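Local coordinates for protein lovastatin nonaketide synthase, polyketide synthase component (Aspergillus terreus, PDB 7CPX) that builds the nonaketide dihydromonacolin L from malonyl-CoA, NADPH and S-adenosylmethionine as the polyketide synthase component of the lovastatin pathway, at residues A[523-527]-A[884-889]; A[471-475]-A[903-909]; A[1316-1320]-A[1351-1355]. The protein carries 2 engineered substitutions. All coordinates share one frame; numbering follows the deposited sequence.

Contact 1 (A[523-527]-A[884-889]); sequences AIVGH and LDSFSR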
ATOM      1  N   ALA A 523     -10.603 -38.606  43.904  1.00130.62           N
ATOM      2  CA  ALA A 523     -10.953 -38.501  45.311  1.00130.62           C
ATOM      3  C   ALA A 523      -9.771 -38.960  46.147  1.00130.62           C
ATOM      4  O   ALA A 523      -9.110 -39.947  45.808  1.00130.62           O
ATOM      5  CB  ALA A 523     -12.197 -39.330  45.627  1.00130.62           C
ATOM      6  N   ILE A 524      -9.516 -38.245  47.235  1.00131.57           N
ATOM      7  CA  ILE A 524      -8.376 -38.482  48.106  1.00131.57           C
ATOM      8  C   ILE A 524      -8.900 -38.903  49.469  1.00131.57           C
ATOM      9  O   ILE A 524      -9.879 -38.339  49.972  1.00131.57           O
ATOM     10  CB  ILE A 524      -7.494 -37.224  48.218  1.00131.57           C
ATOM     11  CG1 ILE A 524      -7.193 -36.653  46.830  1.00131.57           C
ATOM     12  CG2 ILE A 524      -6.214 -37.542  48.950  1.00131.57           C
ATOM     13  CD1 ILE A 524      -6.511 -37.624  45.887  1.00131.57           C
ATOM     14  N   VAL A 525      -8.247 -39.895  50.065  1.00146.41           N
ATOM     15  CA  VAL A 525      -8.675 -40.484  51.327  1.00146.41           C
ATOM     16  C   VAL A 525      -7.661 -40.115  52.398  1.00146.41           C
ATOM     17  O   VAL A 525      -6.459 -40.354  52.232  1.00146.41           O
ATOM     18  CB  VAL A 525      -8.824 -42.011  51.210  1.00146.41           C
ATOM     19  CG1 VAL A 525      -9.159 -42.621  52.555  1.00146.41           C
ATOM     20  CG2 VAL A 525      -9.896 -42.356  50.191  1.00146.41           C
ATOM     21  N   GLY A 526      -8.146 -39.536  53.493  1.00140.58           N
ATOM     22  CA  GLY A 526      -7.286 -39.166  54.598  1.00140.58           C
ATOM     23  C   GLY A 526      -8.060 -38.648  55.793  1.00140.58           C
ATOM     24  O   GLY A 526      -8.948 -37.802  55.648  1.00140.58           O
ATOM     25  N   HIS A 527      -7.730 -39.152  56.982  1.00148.33           N
ATOM     26  CA  HIS A 527      -8.437 -38.735  58.187  1.00148.33           C
ATOM     27  C   HIS A 527      -8.024 -37.336  58.627  1.00148.33           C
ATOM     28  O   HIS A 527      -8.869 -36.545  59.058  1.00148.33           O
ATOM     29  CB  HIS A 527      -8.187 -39.736  59.316  1.00148.33           C
ATOM     30  CG  HIS A 527      -8.884 -39.391  60.594  1.00148.33           C
ATOM     31  ND1 HIS A 527      -8.402 -39.765  61.830  1.00148.33           N
ATOM     32  CD2 HIS A 527     -10.030 -38.708  60.829  1.00148.33           C
ATOM     33  CE1 HIS A 527      -9.219 -39.326  62.771  1.00148.33           C
ATOM     34  NE2 HIS A 527     -10.215 -38.681  62.189  1.00148.33           N
ATOM     35  N   LEU A 884     -11.562 -45.132  59.181  1.00171.85           N
ATOM     36  CA  LEU A 884     -11.927 -43.861  58.566  1.00171.85           C
ATOM     37  C   LEU A 884     -11.498 -43.836  57.109  1.00171.85           C
ATOM     38  O   LEU A 884     -12.266 -43.429  56.230  1.00171.85           O
ATOM     39  CB  LEU A 884     -11.290 -42.688  59.317  1.00171.85           C
ATOM     40  CG  LEU A 884     -11.540 -42.516  60.818  1.00171.85           C
ATOM     41  CD1 LEU A 884     -12.853 -43.150  61.245  1.00171.85           C
ATOM     42  CD2 LEU A 884     -10.375 -43.071  61.617  1.00171.85           C
ATOM     43  N   ASP A 885     -10.269 -44.274  56.834  1.00165.18           N
ATOM     44  CA  ASP A 885      -9.788 -44.300  55.460  1.00165.18           C
ATOM     45  C   ASP A 885     -10.616 -45.252  54.610  1.00165.18           C
ATOM     46  O   ASP A 885     -10.918 -44.953  53.454  1.00165.18           O
ATOM     47  CB  ASP A 885      -8.312 -44.694  55.423  1.00165.18           C
ATOM     48  CG  ASP A 885      -7.429 -43.716  56.173  1.00165.18           C
ATOM     49  OD1 ASP A 885      -7.966 -42.742  56.739  1.00165.18           O
ATOM     50  OD2 ASP A 885      -6.197 -43.922  56.194  1.00165.18           O
ATOM     51  N   SER A 886     -10.999 -46.402  55.166  1.00173.53           N
ATOM     52  CA  SER A 886     -11.790 -47.360  54.399  1.00173.53           C
ATOM     53  C   SER A 886     -13.138 -46.767  54.001  1.00173.53           C
ATOM     54  O   SER A 886     -13.537 -46.820  52.830  1.00173.53           O
ATOM     55  CB  SER A 886     -11.984 -48.638  55.213  1.00173.53           C
ATOM     56  OG  SER A 886     -10.739 -49.191  55.600  1.00173.53           O
ATOM     57  N   PHE A 887     -13.859 -46.195  54.969  1.00167.19           N
ATOM     58  CA  PHE A 887     -15.169 -45.631  54.659  1.00167.19           C
ATOM     59  C   PHE A 887     -15.047 -44.425  53.735  1.00167.19           C
ATOM     60  O   PHE A 887     -15.864 -44.246  52.819  1.00167.19           O
ATOM     61  CB  PHE A 887     -15.895 -45.250  55.947  1.00167.19           C
ATOM     62  CG  PHE A 887     -17.263 -44.683  55.720  1.00167.19           C
ATOM     63  CD1 PHE A 887     -18.343 -45.517  55.481  1.00167.19           C
ATOM     64  CD2 PHE A 887     -17.471 -43.316  55.737  1.00167.19           C
ATOM     65  CE1 PHE A 887     -19.604 -44.996  55.268  1.00167.19           C
ATOM     66  CE2 PHE A 887     -18.727 -42.791  55.526  1.00167.19           C
ATOM     67  CZ  PHE A 887     -19.796 -43.631  55.289  1.00167.19           C
ATOM     68  N   SER A 888     -14.036 -43.582  53.958  1.00155.34           N
ATOM     69  CA  SER A 888     -13.828 -42.439  53.082  1.00155.34           C
ATOM     70  C   SER A 888     -13.469 -42.882  51.672  1.00155.34           C
ATOM     71  O   SER A 888     -13.849 -42.218  50.708  1.00155.34           O
ATOM     72  CB  SER A 888     -12.737 -41.535  53.652  1.00155.34           C
ATOM     73  OG  SER A 888     -12.469 -40.449  52.783  1.00155.34           O
ATOM     74  N   ARG A 889     -12.761 -44.003  51.530  1.00158.50           N
ATOM     75  CA  ARG A 889     -12.452 -44.521  50.202  1.00158.50           C
ATOM     76  C   ARG A 889     -13.697 -45.084  49.535  1.00158.50           C
ATOM     77  O   ARG A 889     -13.857 -44.977  48.314  1.00158.50           O
ATOM     78  CB  ARG A 889     -11.364 -45.589  50.299  1.00158.50           C
ATOM     79  CG  ARG A 889     -10.909 -46.131  48.954  1.00158.50           C
ATOM     80  CD  ARG A 889      -9.788 -47.147  49.107  1.00158.50           C
ATOM     81  NE  ARG A 889      -8.628 -46.593  49.800  1.00158.50           N
ATOM     82  CZ  ARG A 889      -8.402 -46.702  51.103  1.00158.50           C
ATOM     83  NH1 ARG A 889      -9.238 -47.344  51.902  1.00158.50           N
ATOM     84  NH2 ARG A 889      -7.308 -46.149  51.618  1.00158.50           N
TER

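Contact 2 (A[471-475]-A[903-909]); sequences LSLPL and FDADEFM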
ATOM      1  N   LEU A 471     -13.340 -39.460  61.450  1.00162.95           N
ATOM      2  CA  LEU A 471     -14.165 -39.705  60.275  1.00162.95           C
ATOM      3  C   LEU A 471     -14.393 -38.404  59.516  1.00162.95           C
ATOM      4  O   LEU A 471     -14.926 -37.441  60.067  1.00162.95           O
ATOM      5  CB  LEU A 471     -15.505 -40.325  60.677  1.00162.95           C
ATOM      6  CG  LEU A 471     -16.197 -41.212  59.639  1.00162.95           C
ATOM      7  CD1 LEU A 471     -17.553 -41.664  60.154  1.00162.95           C
ATOM      8  CD2 LEU A 471     -16.346 -40.504  58.301  1.00162.95           C
ATOM      9  N   SER A 472     -13.985 -38.383  58.250  1.00147.90           N
ATOM     10  CA  SER A 472     -14.155 -37.207  57.412  1.00147.90           C
ATOM     11  C   SER A 472     -14.495 -37.652  55.998  1.00147.90           C
ATOM     12  O   SER A 472     -14.183 -38.773  55.586  1.00147.90           O
ATOM     13  CB  SER A 472     -12.898 -36.330  57.407  1.00147.90           C
ATOM     14  OG  SER A 472     -11.799 -37.021  56.838  1.00147.90           O
ATOM     15  N   LEU A 473     -15.140 -36.756  55.258  1.00142.11           N
ATOM     16  CA  LEU A 473     -15.488 -37.048  53.881  1.00142.11           C
ATOM     17  C   LEU A 473     -14.231 -37.095  53.015  1.00142.11           C
ATOM     18  O   LEU A 473     -13.212 -36.486  53.351  1.00142.11           O
ATOM     19  CB  LEU A 473     -16.444 -35.995  53.329  1.00142.11           C
ATOM     20  CG  LEU A 473     -17.904 -36.030  53.787  1.00142.11           C
ATOM     21  CD1 LEU A 473     -18.540 -37.374  53.474  1.00142.11           C
ATOM     22  CD2 LEU A 473     -18.015 -35.713  55.265  1.00142.11           C
ATOM     23  N   PRO A 474     -14.273 -37.818  51.897  1.00139.53           N
ATOM     24  CA  PRO A 474     -13.132 -37.798  50.977  1.00139.53           C
ATOM     25  C   PRO A 474     -12.948 -36.420  50.365  1.00139.53           C
ATOM     26  O   PRO A 474     -13.912 -35.684  50.137  1.00139.53           O
ATOM     27  CB  PRO A 474     -13.509 -38.840  49.919  1.00139.53           C
ATOM     28  CG  PRO A 474     -14.995 -38.889  49.956  1.00139.53           C
ATOM     29  CD  PRO A 474     -15.381 -38.641  51.384  1.00139.53           C
ATOM     30  N   LEU A 475     -11.692 -36.073  50.100  1.00127.75           N
ATOM     31  CA  LEU A 475     -11.358 -34.803  49.462  1.00127.75           C
ATOM     32  C   LEU A 475     -11.516 -34.991  47.960  1.00127.75           C
ATOM     33  O   LEU A 475     -10.692 -35.636  47.313  1.00127.75           O
ATOM     34  CB  LEU A 475      -9.944 -34.375  49.842  1.00127.75           C
ATOM     35  CG  LEU A 475      -9.453 -33.025  49.320  1.00127.75           C
ATOM     36  CD1 LEU A 475      -8.369 -32.470  50.228  1.00127.75           C
ATOM     37  CD2 LEU A 475      -8.937 -33.138  47.895  1.00127.75           C
ATOM     38  N   PHE A 903     -24.069 -39.633  46.715  1.00147.32           N
ATOM     39  CA  PHE A 903     -24.480 -39.531  48.108  1.00147.32           C
ATOM     40  C   PHE A 903     -24.560 -38.059  48.483  1.00147.32           C
ATOM     41  O   PHE A 903     -24.048 -37.187  47.778  1.00147.32           O
ATOM     42  CB  PHE A 903     -23.514 -40.281  49.030  1.00147.32           C
ATOM     43  CG  PHE A 903     -22.185 -39.603  49.194  1.00147.32           C
ATOM     44  CD1 PHE A 903     -21.166 -39.816  48.283  1.00147.32           C
ATOM     45  CD2 PHE A 903     -21.954 -38.756  50.264  1.00147.32           C
ATOM     46  CE1 PHE A 903     -19.942 -39.195  48.433  1.00147.32           C
ATOM     47  CE2 PHE A 903     -20.734 -38.131  50.420  1.00147.32           C
ATOM     48  CZ  PHE A 903     -19.726 -38.351  49.504  1.00147.32           C
ATOM     49  N   ASP A 904     -25.214 -37.796  49.611  1.00151.05           N
ATOM     50  CA  ASP A 904     -25.391 -36.444  50.124  1.00151.05           C
ATOM     51  C   ASP A 904     -24.440 -36.234  51.295  1.00151.05           C
ATOM     52  O   ASP A 904     -24.578 -36.885  52.337  1.00151.05           O
ATOM     53  CB  ASP A 904     -26.839 -36.213  50.558  1.00151.05           C
ATOM     54  CG  ASP A 904     -27.127 -34.760  50.884  1.00151.05           C
ATOM     55  OD1 ASP A 904     -26.204 -34.049  51.334  1.00151.05           O
ATOM     56  OD2 ASP A 904     -28.283 -34.327  50.690  1.00151.05           O
ATOM     57  N   ALA A 905     -23.480 -35.326  51.120  1.00142.28           N
ATOM     58  CA  ALA A 905     -22.535 -35.027  52.188  1.00142.28           C
ATOM     59  C   ALA A 905     -23.155 -34.157  53.271  1.00142.28           C
ATOM     60  O   ALA A 905     -22.797 -34.286  54.448  1.00142.28           O
ATOM     61  CB  ALA A 905     -21.297 -34.339  51.614  1.00142.28           C
ATOM     62  N   ASP A 906     -24.078 -33.267  52.898  1.00144.90           N
ATOM     63  CA  ASP A 906     -24.712 -32.404  53.887  1.00144.90           C
ATOM     64  C   ASP A 906     -25.451 -33.231  54.930  1.00144.90           C
ATOM     65  O   ASP A 906     -25.301 -33.011  56.136  1.00144.90           O
ATOM     66  CB  ASP A 906     -25.666 -31.429  53.197  1.00144.90           C
ATOM     67  CG  ASP A 906     -26.275 -30.427  54.159  1.00144.90           C
ATOM     68  OD1 ASP A 906     -25.886 -30.425  55.346  1.00144.90           O
ATOM     69  OD2 ASP A 906     -27.147 -29.642  53.729  1.00144.90           O
ATOM     70  N   GLU A 907     -26.243 -34.207  54.483  1.00155.26           N
ATOM     71  CA  GLU A 907     -26.944 -35.072  55.424  1.00155.26           C
ATOM     72  C   GLU A 907     -25.965 -35.928  56.218  1.00155.26           C
ATOM     73  O   GLU A 907     -26.169 -36.175  57.414  1.00155.26           O
ATOM     74  CB  GLU A 907     -27.944 -35.953  54.679  1.00155.26           C
ATOM     75  CG  GLU A 907     -29.003 -35.180  53.907  1.00155.26           C
ATOM     76  CD  GLU A 907     -29.920 -34.381  54.812  1.00155.26           C
ATOM     77  OE1 GLU A 907     -29.867 -34.579  56.043  1.00155.26           O
ATOM     78  OE2 GLU A 907     -30.696 -33.553  54.289  1.00155.26           O
ATOM     79  N   PHE A 908     -24.896 -36.392  55.568  1.00156.58           N
ATOM     80  CA  PHE A 908     -23.916 -37.226  56.257  1.00156.58           C
ATOM     81  C   PHE A 908     -23.290 -36.477  57.425  1.00156.58           C
ATOM     82  O   PHE A 908     -23.154 -37.021  58.527  1.00156.58           O
ATOM     83  CB  PHE A 908     -22.841 -37.686  55.274  1.00156.58           C
ATOM     84  CG  PHE A 908     -21.749 -38.495  55.910  1.00156.58           C
ATOM     85  CD1 PHE A 908     -21.889 -39.862  56.070  1.00156.58           C
ATOM     86  CD2 PHE A 908     -20.585 -37.889  56.348  1.00156.58           C
ATOM     87  CE1 PHE A 908     -20.887 -40.609  56.656  1.00156.58           C
ATOM     88  CE2 PHE A 908     -19.579 -38.632  56.934  1.00156.58           C
ATOM     89  CZ  PHE A 908     -19.731 -39.994  57.089  1.00156.58           C
ATOM     90  N   MET A 909     -22.904 -35.219  57.204  1.00148.64           N
ATOM     91  CA  MET A 909     -22.363 -34.408  58.287  1.00148.64           C
ATOM     92  C   MET A 909     -23.444 -33.920  59.237  1.00148.64           C
ATOM     93  O   MET A 909     -23.132 -33.544  60.372  1.00148.64           O
ATOM     94  CB  MET A 909     -21.592 -33.218  57.717  1.00148.64           C
ATOM     95  CG  MET A 909     -20.311 -33.616  57.001  1.00148.64           C
ATOM     96  SD  MET A 909     -19.140 -34.488  58.066  1.00148.64           S
ATOM     97  CE  MET A 909     -18.631 -33.185  59.184  1.00148.64           C
TER

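Contact 3 (A[1316-1320]-A[1351-1355]); sequences FLSQL and HLWYD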
ATOM      1  N   PHE A1316     -30.570  66.102 -62.107  1.00192.08           N
ATOM      2  CA  PHE A1316     -30.961  65.153 -61.071  1.00192.08           C
ATOM      3  C   PHE A1316     -30.881  65.762 -59.678  1.00192.08           C
ATOM      4  O   PHE A1316     -31.554  65.281 -58.759  1.00192.08           O
ATOM      5  CB  PHE A1316     -30.070  63.913 -61.138  1.00192.08           C
ATOM      6  CG  PHE A1316     -30.263  63.082 -62.374  1.00192.08           C
ATOM      7  CD1 PHE A1316     -31.532  62.817 -62.862  1.00192.08           C
ATOM      8  CD2 PHE A1316     -29.172  62.565 -63.049  1.00192.08           C
ATOM      9  CE1 PHE A1316     -31.707  62.049 -63.994  1.00192.08           C
ATOM     10  CE2 PHE A1316     -29.341  61.791 -64.179  1.00192.08           C
ATOM     11  CZ  PHE A1316     -30.611  61.535 -64.654  1.00192.08           C
ATOM     12  N   LEU A1317     -30.079  66.818 -59.505  1.00191.08           N
ATOM     13  CA  LEU A1317     -29.739  67.312 -58.175  1.00191.08           C
ATOM     14  C   LEU A1317     -30.959  67.385 -57.265  1.00191.08           C
ATOM     15  O   LEU A1317     -31.066  66.639 -56.285  1.00191.08           O
ATOM     16  CB  LEU A1317     -29.086  68.695 -58.290  1.00191.08           C
ATOM     17  CG  LEU A1317     -27.888  68.838 -59.230  1.00191.08           C
ATOM     18  CD1 LEU A1317     -27.380  70.272 -59.220  1.00191.08           C
ATOM     19  CD2 LEU A1317     -26.776  67.874 -58.851  1.00191.08           C
ATOM     20  N   SER A1318     -31.916  68.248 -57.611  1.00190.59           N
ATOM     21  CA  SER A1318     -33.089  68.410 -56.762  1.00190.59           C
ATOM     22  C   SER A1318     -33.800  67.080 -56.562  1.00190.59           C
ATOM     23  O   SER A1318     -34.109  66.700 -55.426  1.00190.59           O
ATOM     24  CB  SER A1318     -34.039  69.442 -57.367  1.00190.59           C
ATOM     25  OG  SER A1318     -35.165  69.648 -56.531  1.00190.59           O
ATOM     26  N   GLN A1319     -34.029  66.342 -57.649  1.00190.81           N
ATOM     27  CA  GLN A1319     -34.669  65.039 -57.525  1.00190.81           C
ATOM     28  C   GLN A1319     -33.931  64.174 -56.516  1.00190.81           C
ATOM     29  O   GLN A1319     -34.553  63.557 -55.641  1.00190.81           O
ATOM     30  CB  GLN A1319     -34.723  64.349 -58.889  1.00190.81           C
ATOM     31  CG  GLN A1319     -35.395  65.178 -59.972  1.00190.81           C
ATOM     32  CD  GLN A1319     -35.451  64.463 -61.307  1.00190.81           C
ATOM     33  OE1 GLN A1319     -36.025  63.379 -61.422  1.00190.81           O
ATOM     34  NE2 GLN A1319     -34.853  65.066 -62.328  1.00190.81           N
ATOM     35  N   LEU A1320     -32.599  64.146 -56.594  1.00191.45           N
ATOM     36  CA  LEU A1320     -31.830  63.344 -55.652  1.00191.45           C
ATOM     37  C   LEU A1320     -32.162  63.734 -54.219  1.00191.45           C
ATOM     38  O   LEU A1320     -32.410  62.867 -53.373  1.00191.45           O
ATOM     39  CB  LEU A1320     -30.336  63.502 -55.925  1.00191.45           C
ATOM     40  CG  LEU A1320     -29.861  62.957 -57.273  1.00191.45           C
ATOM     41  CD1 LEU A1320     -28.497  63.522 -57.631  1.00191.45           C
ATOM     42  CD2 LEU A1320     -29.816  61.437 -57.249  1.00191.45           C
ATOM     43  N   HIS A1351     -32.981  55.641 -61.131  1.00194.38           N
ATOM     44  CA  HIS A1351     -32.724  56.102 -62.487  1.00194.38           C
ATOM     45  C   HIS A1351     -32.116  57.496 -62.529  1.00194.38           C
ATOM     46  O   HIS A1351     -31.517  57.860 -63.545  1.00194.38           O
ATOM     47  CB  HIS A1351     -34.019  56.068 -63.299  1.00194.38           C
ATOM     48  CG  HIS A1351     -34.370  54.705 -63.807  1.00194.38           C
ATOM     49  ND1 HIS A1351     -34.617  53.639 -62.969  1.00194.38           N
ATOM     50  CD2 HIS A1351     -34.502  54.231 -65.069  1.00194.38           C
ATOM     51  CE1 HIS A1351     -34.894  52.568 -63.692  1.00194.38           C
ATOM     52  NE2 HIS A1351     -34.830  52.900 -64.969  1.00194.38           N
ATOM     53  N   LEU A1352     -32.241  58.276 -61.453  1.00193.51           N
ATOM     54  CA  LEU A1352     -31.459  59.500 -61.342  1.00193.51           C
ATOM     55  C   LEU A1352     -29.977  59.228 -61.529  1.00193.51           C
ATOM     56  O   LEU A1352     -29.201  60.172 -61.696  1.00193.51           O
ATOM     57  CB  LEU A1352     -31.679  60.174 -59.983  1.00193.51           C
ATOM     58  CG  LEU A1352     -33.096  60.622 -59.618  1.00193.51           C
ATOM     59  CD1 LEU A1352     -33.100  61.330 -58.270  1.00193.51           C
ATOM     60  CD2 LEU A1352     -33.704  61.513 -60.686  1.00193.51           C
ATOM     61  N   TRP A1353     -29.572  57.967 -61.474  1.00192.93           N
ATOM     62  CA  TRP A1353     -28.263  57.521 -61.916  1.00192.93           C
ATOM     63  C   TRP A1353     -28.347  56.609 -63.127  1.00192.93           C
ATOM     64  O   TRP A1353     -27.513  56.711 -64.029  1.00192.93           O
ATOM     65  CB  TRP A1353     -27.545  56.788 -60.773  1.00192.93           C
ATOM     66  CG  TRP A1353     -27.523  57.544 -59.471  1.00192.93           C
ATOM     67  CD1 TRP A1353     -28.601  57.979 -58.752  1.00192.93           C
ATOM     68  CD2 TRP A1353     -26.364  57.924 -58.719  1.00192.93           C
ATOM     69  NE1 TRP A1353     -28.184  58.617 -57.611  1.00192.93           N
ATOM     70  CE2 TRP A1353     -26.816  58.594 -57.565  1.00192.93           C
ATOM     71  CE3 TRP A1353     -24.989  57.763 -58.911  1.00192.93           C
ATOM     72  CZ2 TRP A1353     -25.942  59.108 -56.611  1.00192.93           C
ATOM     73  CZ3 TRP A1353     -24.124  58.274 -57.963  1.00192.93           C
ATOM     74  CH2 TRP A1353     -24.603  58.937 -56.826  1.00192.93           C
ATOM     75  N   TYR A1354     -29.356  55.738 -63.191  1.00194.28           N
ATOM     76  CA  TYR A1354     -29.469  54.774 -64.277  1.00194.28           C
ATOM     77  C   TYR A1354     -30.161  55.335 -65.516  1.00194.28           C
ATOM     78  O   TYR A1354     -30.221  54.639 -66.536  1.00194.28           O
ATOM     79  CB  TYR A1354     -30.232  53.522 -63.816  1.00194.28           C
ATOM     80  CG  TYR A1354     -29.780  52.925 -62.495  1.00194.28           C
ATOM     81  CD1 TYR A1354     -28.573  53.288 -61.909  1.00194.28           C
ATOM     82  CD2 TYR A1354     -30.565  51.987 -61.840  1.00194.28           C
ATOM     83  CE1 TYR A1354     -28.169  52.740 -60.706  1.00194.28           C
ATOM     84  CE2 TYR A1354     -30.167  51.431 -60.641  1.00194.28           C
ATOM     85  CZ  TYR A1354     -28.969  51.811 -60.077  1.00194.28           C
ATOM     86  OH  TYR A1354     -28.572  51.260 -58.881  1.00194.28           O
ATOM     87  N   ASP A1355     -30.686  56.558 -65.459  1.00193.28           N
ATOM     88  CA  ASP A1355     -31.413  57.113 -66.598  1.00193.28           C
ATOM     89  C   ASP A1355     -30.616  57.120 -67.895  1.00193.28           C
ATOM     90  O   ASP A1355     -31.180  56.733 -68.933  1.00193.28           O
ATOM     91  CB  ASP A1355     -31.873  58.544 -66.280  1.00193.28           C
ATOM     92  CG  ASP A1355     -33.270  58.596 -65.695  1.00193.28           C
ATOM     93  OD1 ASP A1355     -34.148  57.846 -66.174  1.00193.28           O
ATOM     94  OD2 ASP A1355     -33.493  59.386 -64.754  1.00193.28           O
TER

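Contact 1 (A[523-527]-A[884-889])
V525, just past the end of strand 520-524, straddles one turn of helix 883-898, with CG1 at D885 and CG2 at R889. CG1, anti to the backbone N (chi1 175°), lies 3.6 Å from D885 CB and also close to the CB of S888. The other branch, V525 CG2, is 3.6 Å from R889 CB. The two side chains run at about a right angle, and the bend at chi3 (-58°) brings the R889 guanidinium round until one face, toward its rim, lies against V525 CG1. G526 carries the chain onward beside the D885 carboxylate. At H527 the backbone N is 3.6 Å from D885 OD1, a polar approach rather than a bond. The imidazole takes a methyl group over its face: L884 CD2 sits 4.0 Å from the H527 ring centroid, 17° off the normal, in a CH-pi contact. The contact joins the loop after strand 520-524, in what is by family the KS-AT linker, to a helix of the malonyl-CoA:ACP transacylase domain. Beside it A523 N makes a weak hydrogen bond to E896 of the same helix, but the mostly apolar chemistry implies that these two segments meet by fit.

Contact 2 (A[471-475]-A[903-909])
L473 is the bump of this contact. Its forked end pushes into a hollow formed by A905, F908 and M909 on the first turns of helix 905-911 and by F903 just before it. Chi1 (-75°) carries CG toward the helix, and the methyl fork beyond it splits the hollow. L473 CD1 occupies the part toward F903, 3.8 Å from CE2 of that ring, and also lies against F908. L473 CD2 goes the other way, 3.5 Å from F908 CD2, and comes close to the sulfur of M909. A905 forms the shallow floor, its CB 4.4 Å from L473 CG, and its single methyl lets the leucine sit between the larger walls. The F908 side chain runs opposite to that of L473, and both leucine methyls lie along the CD2-CE2 side of the ring; M909, bent at chi2 and chi3, curls its end back to the same leucine.

The helix that carries A905, F908 and M909 starts with D904 at the N-cap: D904 OD1 accepts a bond from E907 N, 3.2 Å long and arriving from above the carboxylate plane, and a weak one from D906 N. Here the chain, past the transacylase helix 883-898, folds back on the loop leading into strand 475-479, part of what is by family the KS-AT linker, as in related megasynthases. L891 of helix 883-898 and T508 and L512 of helix 504-513 also border L473.

A second, smaller bump lies alongside. F908, whose ring is also met by F887 of helix 883-898, receives L471 at its outer end: L471 CD2 comes to the edge of the ring, near its plane, 3.6 Å from F908 CZ.

Contact 3 (A[1316-1320]-A[1351-1355])
The apolar packing turns on L1352, whose two methyl groups part between three residues of helix 1313-1324. L1352 CD1 lies 3.4 Å from L1320 CD2. L1352 CD2 meets F1316 CD1 and the Q1319 side chain, whose aliphatic CB sits 3.5 Å from it. L1320 and L1352 lie side by side, pointing opposite ways, and L1320 CD2 goes on to rest against the indole of W1353, 4.0 Å from its CD1.

The aromatic part of the contact is a CH-pi interaction. L1352 CA stands over the F1316 face, 3.7 Å from the ring centroid and 14° off its normal; the ring is modelled over the backbone of L1352, its exact seating doubtful. Helices 1298-1309, 1313-1324 and 1339-1354 pack together here, V1309 of the first touching both F1316 and W1353, while F1559 of helix 1554-1561 meets the W1353 ring. They probably form a helical part packed with the methyltransferase (CMeT) domain.

Polar groups lie at the margin. The D1355 carboxylate is placed near the F1316 ring, but its position is doubtful, whereas Q1319 turns its NE2 back to bond S1315 O within its own helix.

How the contacts relate
Contacts 1 and 2 form one continuous structure, their centres 11 Å apart. Along the chain contact 1 is nested within the loop that contact 2 closes, and the two are stitched together where I524 N meets L475 O at 2.9 Å, a probable hydrogen bond between neighbouring antiparallel strands. S888 against P474 and G526 against S472 extend the join, so helices 883-898 and 905-911 together pack against the linker between ketosynthase and acyltransferase. Contact 3 comes later in the chain and on the opposite side of its centre, its nearest atoms about 138 Å from either of the others. All three lie away from the annotated catalytic residues and the NADP pocket.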